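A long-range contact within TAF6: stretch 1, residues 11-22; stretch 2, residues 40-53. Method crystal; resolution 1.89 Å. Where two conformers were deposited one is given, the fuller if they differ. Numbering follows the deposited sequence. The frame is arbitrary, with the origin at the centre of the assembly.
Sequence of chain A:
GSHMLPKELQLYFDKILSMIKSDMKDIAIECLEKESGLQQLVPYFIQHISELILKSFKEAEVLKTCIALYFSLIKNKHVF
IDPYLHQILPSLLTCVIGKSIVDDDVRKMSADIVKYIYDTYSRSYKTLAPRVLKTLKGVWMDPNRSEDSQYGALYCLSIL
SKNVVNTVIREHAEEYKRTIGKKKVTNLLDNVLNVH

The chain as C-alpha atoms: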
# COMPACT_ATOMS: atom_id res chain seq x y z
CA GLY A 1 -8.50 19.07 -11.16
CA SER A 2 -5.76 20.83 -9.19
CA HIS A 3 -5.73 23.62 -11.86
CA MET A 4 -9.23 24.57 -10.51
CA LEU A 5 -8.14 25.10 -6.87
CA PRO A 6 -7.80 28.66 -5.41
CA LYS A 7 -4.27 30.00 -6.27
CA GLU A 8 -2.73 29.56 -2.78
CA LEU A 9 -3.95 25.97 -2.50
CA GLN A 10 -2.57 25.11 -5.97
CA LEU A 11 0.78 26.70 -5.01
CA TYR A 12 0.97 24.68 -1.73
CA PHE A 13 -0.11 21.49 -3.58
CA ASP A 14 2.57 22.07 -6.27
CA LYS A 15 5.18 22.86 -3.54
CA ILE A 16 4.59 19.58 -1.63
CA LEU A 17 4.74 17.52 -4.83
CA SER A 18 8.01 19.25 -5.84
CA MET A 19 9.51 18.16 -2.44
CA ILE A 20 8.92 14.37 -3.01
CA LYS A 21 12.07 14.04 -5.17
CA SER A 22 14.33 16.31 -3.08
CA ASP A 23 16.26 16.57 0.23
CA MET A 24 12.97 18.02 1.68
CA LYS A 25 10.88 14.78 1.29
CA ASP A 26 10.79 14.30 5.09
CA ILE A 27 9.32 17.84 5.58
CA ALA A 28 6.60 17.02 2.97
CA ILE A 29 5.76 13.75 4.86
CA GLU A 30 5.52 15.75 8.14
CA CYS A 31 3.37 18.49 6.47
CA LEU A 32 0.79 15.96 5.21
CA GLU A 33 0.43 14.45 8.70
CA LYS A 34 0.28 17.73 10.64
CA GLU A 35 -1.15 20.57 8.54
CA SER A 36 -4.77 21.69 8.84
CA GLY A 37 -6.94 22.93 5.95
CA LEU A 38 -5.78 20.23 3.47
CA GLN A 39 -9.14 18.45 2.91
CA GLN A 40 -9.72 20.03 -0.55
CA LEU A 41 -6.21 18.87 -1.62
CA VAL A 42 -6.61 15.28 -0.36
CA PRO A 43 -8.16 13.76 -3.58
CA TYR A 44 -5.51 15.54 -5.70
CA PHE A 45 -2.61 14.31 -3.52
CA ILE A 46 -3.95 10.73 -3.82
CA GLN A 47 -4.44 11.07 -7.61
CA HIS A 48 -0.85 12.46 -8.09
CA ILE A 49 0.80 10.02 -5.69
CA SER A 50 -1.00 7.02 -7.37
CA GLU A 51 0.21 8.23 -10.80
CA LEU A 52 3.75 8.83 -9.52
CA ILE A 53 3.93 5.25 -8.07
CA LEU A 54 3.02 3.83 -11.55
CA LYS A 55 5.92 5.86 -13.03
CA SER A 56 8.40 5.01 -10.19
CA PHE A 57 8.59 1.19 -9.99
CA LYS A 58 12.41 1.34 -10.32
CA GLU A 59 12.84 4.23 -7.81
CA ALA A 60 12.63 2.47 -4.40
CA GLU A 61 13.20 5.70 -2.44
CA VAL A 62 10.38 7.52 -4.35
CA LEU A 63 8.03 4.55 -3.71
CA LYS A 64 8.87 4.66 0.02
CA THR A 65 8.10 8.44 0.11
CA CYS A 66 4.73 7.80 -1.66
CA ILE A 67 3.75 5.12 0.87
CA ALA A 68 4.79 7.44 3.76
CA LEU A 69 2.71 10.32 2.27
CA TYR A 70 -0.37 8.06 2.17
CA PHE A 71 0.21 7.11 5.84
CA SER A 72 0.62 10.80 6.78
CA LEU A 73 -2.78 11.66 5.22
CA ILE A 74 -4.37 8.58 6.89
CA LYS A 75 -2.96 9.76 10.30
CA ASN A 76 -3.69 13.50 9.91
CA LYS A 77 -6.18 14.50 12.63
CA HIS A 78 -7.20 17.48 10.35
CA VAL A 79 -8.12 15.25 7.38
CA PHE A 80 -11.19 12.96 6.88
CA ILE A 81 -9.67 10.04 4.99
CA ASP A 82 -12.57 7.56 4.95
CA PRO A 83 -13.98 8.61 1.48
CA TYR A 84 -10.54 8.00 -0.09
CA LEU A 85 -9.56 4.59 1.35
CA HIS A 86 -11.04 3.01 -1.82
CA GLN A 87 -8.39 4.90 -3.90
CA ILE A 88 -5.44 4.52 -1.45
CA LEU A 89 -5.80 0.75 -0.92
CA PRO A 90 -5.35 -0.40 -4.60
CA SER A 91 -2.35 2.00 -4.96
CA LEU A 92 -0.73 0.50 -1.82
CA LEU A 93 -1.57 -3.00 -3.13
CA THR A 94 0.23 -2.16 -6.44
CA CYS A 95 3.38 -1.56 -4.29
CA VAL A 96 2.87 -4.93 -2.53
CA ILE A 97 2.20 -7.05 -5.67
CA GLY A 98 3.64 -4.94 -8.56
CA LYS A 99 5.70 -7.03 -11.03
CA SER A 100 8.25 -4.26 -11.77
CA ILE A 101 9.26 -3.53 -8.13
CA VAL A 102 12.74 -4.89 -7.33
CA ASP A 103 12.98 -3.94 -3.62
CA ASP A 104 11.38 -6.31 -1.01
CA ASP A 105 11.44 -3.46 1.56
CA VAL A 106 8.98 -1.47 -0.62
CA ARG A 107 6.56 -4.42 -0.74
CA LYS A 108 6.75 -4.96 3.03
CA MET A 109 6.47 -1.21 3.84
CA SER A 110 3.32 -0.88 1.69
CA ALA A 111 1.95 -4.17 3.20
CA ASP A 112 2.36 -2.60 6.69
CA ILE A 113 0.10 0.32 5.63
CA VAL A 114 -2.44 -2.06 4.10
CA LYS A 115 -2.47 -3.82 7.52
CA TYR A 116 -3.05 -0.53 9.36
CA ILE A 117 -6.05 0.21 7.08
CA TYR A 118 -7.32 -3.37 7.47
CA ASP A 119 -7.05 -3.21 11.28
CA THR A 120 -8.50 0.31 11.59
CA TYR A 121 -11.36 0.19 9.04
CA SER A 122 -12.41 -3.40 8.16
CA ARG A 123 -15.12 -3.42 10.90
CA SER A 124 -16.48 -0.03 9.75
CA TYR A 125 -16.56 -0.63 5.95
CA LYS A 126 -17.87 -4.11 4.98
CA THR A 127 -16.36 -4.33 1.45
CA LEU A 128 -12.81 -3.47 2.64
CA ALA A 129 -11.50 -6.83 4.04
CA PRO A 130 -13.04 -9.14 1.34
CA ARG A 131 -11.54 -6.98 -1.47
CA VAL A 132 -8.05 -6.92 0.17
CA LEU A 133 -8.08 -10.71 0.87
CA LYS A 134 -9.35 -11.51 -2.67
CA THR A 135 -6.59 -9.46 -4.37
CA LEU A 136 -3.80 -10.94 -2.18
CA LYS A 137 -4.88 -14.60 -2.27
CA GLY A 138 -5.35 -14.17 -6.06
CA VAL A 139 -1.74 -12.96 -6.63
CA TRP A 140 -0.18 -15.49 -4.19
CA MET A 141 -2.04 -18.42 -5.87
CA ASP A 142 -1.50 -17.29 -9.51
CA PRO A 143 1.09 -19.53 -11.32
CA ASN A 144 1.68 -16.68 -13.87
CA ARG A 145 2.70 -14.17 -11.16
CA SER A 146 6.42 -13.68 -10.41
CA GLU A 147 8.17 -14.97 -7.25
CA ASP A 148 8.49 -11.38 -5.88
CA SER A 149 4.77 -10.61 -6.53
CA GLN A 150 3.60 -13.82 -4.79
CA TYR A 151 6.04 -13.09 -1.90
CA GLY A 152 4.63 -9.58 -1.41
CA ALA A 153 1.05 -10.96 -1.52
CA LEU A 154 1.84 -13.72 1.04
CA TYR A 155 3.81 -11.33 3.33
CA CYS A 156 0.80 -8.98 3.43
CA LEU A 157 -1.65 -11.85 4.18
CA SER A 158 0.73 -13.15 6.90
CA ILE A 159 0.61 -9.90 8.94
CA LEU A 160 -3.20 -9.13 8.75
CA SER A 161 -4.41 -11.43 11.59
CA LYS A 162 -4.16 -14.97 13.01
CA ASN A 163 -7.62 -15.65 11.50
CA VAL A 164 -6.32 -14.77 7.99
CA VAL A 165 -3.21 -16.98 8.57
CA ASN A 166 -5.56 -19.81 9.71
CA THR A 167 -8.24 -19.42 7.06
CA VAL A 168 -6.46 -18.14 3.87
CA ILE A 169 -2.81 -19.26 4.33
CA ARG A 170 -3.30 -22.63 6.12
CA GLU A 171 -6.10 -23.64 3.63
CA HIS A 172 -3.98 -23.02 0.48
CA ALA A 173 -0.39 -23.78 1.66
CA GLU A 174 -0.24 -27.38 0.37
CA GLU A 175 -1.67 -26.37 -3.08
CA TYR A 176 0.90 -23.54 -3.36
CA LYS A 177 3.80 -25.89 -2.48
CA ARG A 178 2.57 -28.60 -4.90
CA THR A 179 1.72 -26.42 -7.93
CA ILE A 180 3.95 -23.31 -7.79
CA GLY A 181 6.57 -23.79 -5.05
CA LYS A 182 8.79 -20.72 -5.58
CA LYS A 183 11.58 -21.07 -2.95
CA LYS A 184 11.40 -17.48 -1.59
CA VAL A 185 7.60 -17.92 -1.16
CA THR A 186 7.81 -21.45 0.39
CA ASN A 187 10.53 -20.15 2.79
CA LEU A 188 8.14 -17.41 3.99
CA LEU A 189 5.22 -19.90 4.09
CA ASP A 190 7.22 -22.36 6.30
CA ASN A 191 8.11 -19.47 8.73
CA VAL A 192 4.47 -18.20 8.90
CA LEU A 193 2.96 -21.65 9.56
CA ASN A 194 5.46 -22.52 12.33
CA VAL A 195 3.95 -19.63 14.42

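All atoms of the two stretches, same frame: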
# COMPACT_ATOMS: atom_id res chain seq x y z
N LEU A 11 -0.65 26.47 -5.26
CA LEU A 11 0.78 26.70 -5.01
C LEU A 11 1.33 25.80 -3.89
O LEU A 11 2.42 25.25 -4.05
CB LEU A 11 1.06 28.18 -4.75
CG LEU A 11 0.90 29.09 -6.00
CD1 LEU A 11 0.91 30.54 -5.59
CD2 LEU A 11 2.02 28.85 -7.03
N TYR A 12 0.56 25.57 -2.82
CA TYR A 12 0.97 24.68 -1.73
C TYR A 12 1.04 23.23 -2.24
O TYR A 12 2.03 22.53 -1.99
CB TYR A 12 -0.01 24.77 -0.55
CG TYR A 12 0.47 24.03 0.69
CD1 TYR A 12 1.44 24.58 1.53
CD2 TYR A 12 -0.02 22.76 1.00
CE1 TYR A 12 1.85 23.92 2.69
CE2 TYR A 12 0.42 22.07 2.14
CZ TYR A 12 1.34 22.67 2.99
OH TYR A 12 1.77 22.00 4.11
N PHE A 13 0.00 22.82 -2.97
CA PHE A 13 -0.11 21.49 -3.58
C PHE A 13 1.12 21.26 -4.46
O PHE A 13 1.81 20.25 -4.28
CB PHE A 13 -1.40 21.42 -4.41
CG PHE A 13 -1.53 20.14 -5.20
CD1 PHE A 13 -1.90 18.95 -4.57
CD2 PHE A 13 -1.33 20.12 -6.57
CE1 PHE A 13 -2.01 17.77 -5.29
CE2 PHE A 13 -1.47 18.94 -7.30
CZ PHE A 13 -1.82 17.77 -6.66
N ASP A 14 1.40 22.19 -5.39
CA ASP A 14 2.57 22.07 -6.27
C ASP A 14 3.86 22.03 -5.47
O ASP A 14 4.76 21.26 -5.82
CB ASP A 14 2.62 23.19 -7.32
CG ASP A 14 1.50 23.13 -8.36
OD1 ASP A 14 0.87 22.03 -8.52
OD2 ASP A 14 1.26 24.15 -9.01
N LYS A 15 3.96 22.82 -4.38
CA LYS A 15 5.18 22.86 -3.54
C LYS A 15 5.46 21.50 -2.89
O LYS A 15 6.57 20.99 -2.98
CB LYS A 15 5.08 23.94 -2.44
CG LYS A 15 6.35 24.06 -1.61
CD LYS A 15 7.48 24.59 -2.51
CE LYS A 15 8.82 24.55 -1.88
NZ LYS A 15 9.87 25.03 -2.85
N ILE A 16 4.45 20.89 -2.27
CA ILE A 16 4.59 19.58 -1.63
C ILE A 16 5.05 18.54 -2.65
O ILE A 16 5.96 17.75 -2.36
CB ILE A 16 3.27 19.15 -0.93
CG1 ILE A 16 2.94 20.09 0.28
CG2 ILE A 16 3.32 17.65 -0.51
CD1 ILE A 16 3.98 20.15 1.45
N LEU A 17 4.39 18.50 -3.79
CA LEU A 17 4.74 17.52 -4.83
C LEU A 17 6.19 17.69 -5.30
O LEU A 17 6.91 16.70 -5.44
CB LEU A 17 3.75 17.58 -6.00
CG LEU A 17 2.27 17.24 -5.65
CD1 LEU A 17 1.49 17.11 -6.89
CD2 LEU A 17 2.12 16.02 -4.73
N SER A 18 6.64 18.94 -5.42
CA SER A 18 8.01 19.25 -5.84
C SER A 18 9.05 18.79 -4.81
O SER A 18 10.23 18.65 -5.16
CB SER A 18 8.17 20.75 -6.06
OG SER A 18 8.35 21.42 -4.82
N MET A 19 8.64 18.60 -3.54
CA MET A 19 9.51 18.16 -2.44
C MET A 19 9.70 16.63 -2.38
O MET A 19 10.63 16.18 -1.76
CB MET A 19 8.98 18.69 -1.09
CG MET A 19 9.08 20.25 -0.97
SD MET A 19 7.93 20.95 0.25
CE MET A 19 8.83 20.62 1.74
N ILE A 20 8.82 15.85 -3.04
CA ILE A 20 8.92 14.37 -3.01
C ILE A 20 10.29 13.90 -3.47
O ILE A 20 10.94 13.11 -2.77
CB ILE A 20 7.76 13.70 -3.80
CG1 ILE A 20 6.40 14.04 -3.17
CG2 ILE A 20 7.97 12.15 -3.97
CD1 ILE A 20 5.15 13.59 -4.02
N LYS A 21 10.77 14.42 -4.62
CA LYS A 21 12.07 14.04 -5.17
C LYS A 21 13.09 15.12 -4.82
O LYS A 21 13.57 15.83 -5.70
CB LYS A 21 11.99 13.84 -6.69
CG LYS A 21 11.13 12.66 -7.13
CD LYS A 21 11.30 12.41 -8.61
CE LYS A 21 10.16 11.61 -9.19
NZ LYS A 21 10.40 11.26 -10.62
N SER A 22 13.39 15.27 -3.53
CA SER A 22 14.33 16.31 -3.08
C SER A 22 14.80 15.95 -1.68
O SER A 22 14.23 15.06 -1.05
CB SER A 22 13.63 17.67 -3.03
OG SER A 22 12.76 17.74 -1.91
N GLN A 40 -9.48 19.81 0.89
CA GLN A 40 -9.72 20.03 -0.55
C GLN A 40 -8.61 19.43 -1.43
O GLN A 40 -8.86 19.03 -2.56
CB GLN A 40 -9.82 21.52 -0.85
CG GLN A 40 -11.22 22.07 -1.01
CD GLN A 40 -11.09 23.48 -1.56
OE1 GLN A 40 -10.72 24.41 -0.86
NE2 GLN A 40 -11.22 23.63 -2.87
N LEU A 41 -7.37 19.40 -0.90
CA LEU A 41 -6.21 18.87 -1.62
C LEU A 41 -6.10 17.37 -1.59
O LEU A 41 -5.45 16.79 -2.46
CB LEU A 41 -4.90 19.47 -1.02
CG LEU A 41 -4.73 20.97 -1.19
CD1 LEU A 41 -3.34 21.41 -0.74
CD2 LEU A 41 -4.85 21.34 -2.61
N VAL A 42 -6.64 16.75 -0.54
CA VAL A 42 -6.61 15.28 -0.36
C VAL A 42 -6.85 14.45 -1.64
O VAL A 42 -5.98 13.66 -1.99
CB VAL A 42 -7.44 14.82 0.88
CG1 VAL A 42 -7.54 13.29 0.91
CG2 VAL A 42 -6.78 15.32 2.16
N PRO A 43 -7.98 14.58 -2.37
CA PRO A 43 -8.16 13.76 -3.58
C PRO A 43 -7.06 13.96 -4.63
O PRO A 43 -6.70 13.03 -5.34
CB PRO A 43 -9.53 14.22 -4.13
CG PRO A 43 -9.79 15.53 -3.49
CD PRO A 43 -9.18 15.41 -2.12
N TYR A 44 -6.55 15.20 -4.74
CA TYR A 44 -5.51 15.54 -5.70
C TYR A 44 -4.16 14.93 -5.30
O TYR A 44 -3.43 14.45 -6.16
CB TYR A 44 -5.44 17.05 -5.91
CG TYR A 44 -6.72 17.60 -6.50
CD1 TYR A 44 -7.21 17.12 -7.72
CD2 TYR A 44 -7.50 18.51 -5.80
CE1 TYR A 44 -8.44 17.53 -8.21
CE2 TYR A 44 -8.69 19.00 -6.34
CZ TYR A 44 -9.14 18.53 -7.56
OH TYR A 44 -10.32 19.00 -8.08
N PHE A 45 -3.85 14.93 -3.99
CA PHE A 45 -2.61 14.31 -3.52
C PHE A 45 -2.66 12.81 -3.85
O PHE A 45 -1.70 12.27 -4.38
CB PHE A 45 -2.44 14.50 -2.00
CG PHE A 45 -1.89 15.85 -1.58
CD1 PHE A 45 -0.70 16.34 -2.12
CD2 PHE A 45 -2.48 16.56 -0.55
CE1 PHE A 45 -0.17 17.56 -1.69
CE2 PHE A 45 -1.93 17.77 -0.10
CZ PHE A 45 -0.80 18.29 -0.71
N ILE A 46 -3.79 12.16 -3.55
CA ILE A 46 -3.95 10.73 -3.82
C ILE A 46 -3.86 10.45 -5.31
O ILE A 46 -3.17 9.51 -5.70
CB ILE A 46 -5.23 10.16 -3.18
CG1 ILE A 46 -5.14 10.24 -1.65
CG2 ILE A 46 -5.47 8.69 -3.64
CD1 ILE A 46 -6.44 10.22 -1.01
N GLN A 47 -4.52 11.25 -6.15
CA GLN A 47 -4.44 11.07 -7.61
C GLN A 47 -2.98 11.22 -8.10
O GLN A 47 -2.51 10.37 -8.87
CB GLN A 47 -5.37 12.07 -8.34
CG GLN A 47 -5.52 11.83 -9.83
CD GLN A 47 -5.82 13.10 -10.60
OE1 GLN A 47 -6.26 14.13 -10.06
NE2 GLN A 47 -5.59 13.06 -11.90
N HIS A 48 -2.25 12.28 -7.65
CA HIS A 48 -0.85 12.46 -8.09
C HIS A 48 0.05 11.35 -7.60
O HIS A 48 0.88 10.83 -8.36
CB HIS A 48 -0.26 13.80 -7.63
CG HIS A 48 1.21 13.94 -7.91
ND1 HIS A 48 1.67 14.37 -9.15
CD2 HIS A 48 2.28 13.67 -7.13
CE1 HIS A 48 2.99 14.38 -9.06
NE2 HIS A 48 3.41 13.96 -7.86
N ILE A 49 -0.05 11.04 -6.30
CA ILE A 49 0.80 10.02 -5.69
C ILE A 49 0.58 8.67 -6.39
O ILE A 49 1.56 8.01 -6.71
CB ILE A 49 0.64 9.94 -4.13
CG1 ILE A 49 1.13 11.24 -3.46
CG2 ILE A 49 1.40 8.74 -3.56
CD1 ILE A 49 0.46 11.49 -1.99
N SER A 50 -0.71 8.28 -6.67
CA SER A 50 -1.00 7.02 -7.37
C SER A 50 -0.33 6.99 -8.72
O SER A 50 0.27 5.98 -9.10
CB SER A 50 -2.50 6.82 -7.55
OG SER A 50 -3.13 6.63 -6.30
N GLU A 51 -0.40 8.13 -9.47
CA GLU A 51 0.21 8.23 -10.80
C GLU A 51 1.73 8.18 -10.72
O GLU A 51 2.38 7.55 -11.55
CB GLU A 51 -0.24 9.52 -11.52
CG GLU A 51 -1.65 9.44 -12.09
CD GLU A 51 -2.27 10.74 -12.59
OE1 GLU A 51 -1.69 11.83 -12.35
OE2 GLU A 51 -3.36 10.67 -13.20
N LEU A 52 2.30 8.82 -9.70
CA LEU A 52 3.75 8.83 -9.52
C LEU A 52 4.26 7.42 -9.21
O LEU A 52 5.27 7.02 -9.77
CB LEU A 52 4.13 9.84 -8.41
CG LEU A 52 5.63 10.04 -8.12
CD1 LEU A 52 6.41 10.51 -9.38
CD2 LEU A 52 5.82 11.03 -6.97
N ILE A 53 3.53 6.63 -8.37
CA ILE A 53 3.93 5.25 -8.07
C ILE A 53 4.02 4.43 -9.36
O ILE A 53 4.99 3.70 -9.56
CB ILE A 53 2.96 4.61 -7.04
CG1 ILE A 53 3.33 5.07 -5.59
CG2 ILE A 53 2.90 3.07 -7.15
CD1 ILE A 53 2.13 4.98 -4.62
O HOH W 1 6.03 14.71 -7.98

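Two helices running in roughly the same direction make this contact. The axes of helix 11-20 and helix 42-53 cross at -31° and come no closer than 11.2 Å, a spacing that leaves room for large side chains between them. The nearest pair of CA atoms, Phe13 CA and Leu41 CA, lies 6.9 Å apart, so the backbones are closest near the start of the second helix. No direct hydrogen bond joins the stretches; each helix has its own backbone hydrogen bonds, as in Leu17 N to Phe13 O (3.2 Å) and His48 N to Tyr44 O (2.9 Å), and the direct contact is mainly apolar packing.

Most of the contacting residues recur at helical spacing: Phe13, Ile16, Leu17 and Ile20 from stretch 1, and Tyr44, Phe45, His48 and Leu52 from stretch 2, with Leu41 just ahead of them. Phe13 has the most surface covered by the other stretch. Its CA-to-CB bond points sideways, but with chi1 at t the ring swings into the gap, bringing Phe13 CE1 within 3.6 Å of Tyr44 CB, while Phe13 CB rests 3.9 Å from Leu41 CD2. Phe13 CD1 sits over one face of the Phe45 ring, 3.6 Å from Phe45 CE1; the two ring planes are inclined by 43°, an oblique aromatic pair. Ile16 CG2 adds a contact of 3.7 Å to Phe45 CE1, and Leu17 CD2 meets the edge of that ring, 3.9 Å from Phe45 CD1.

The other Leu17 methyl, CD1, lies over the His48 face, 3.4 Å from the ring centroid and 13° off its normal, a CH-pi contact. At the ring edge, a water 2.7 Å from His48 NE2 also donates a weak hydrogen bond to Leu17 O at 3.3 Å, bridging the helices. Farther along, Ile20 CG2 packs against Leu52 CD2 at 3.9 Å, and the aliphatic part of exposed Lys21 extends the cover, its CE 3.9 Å from Leu52 CD1.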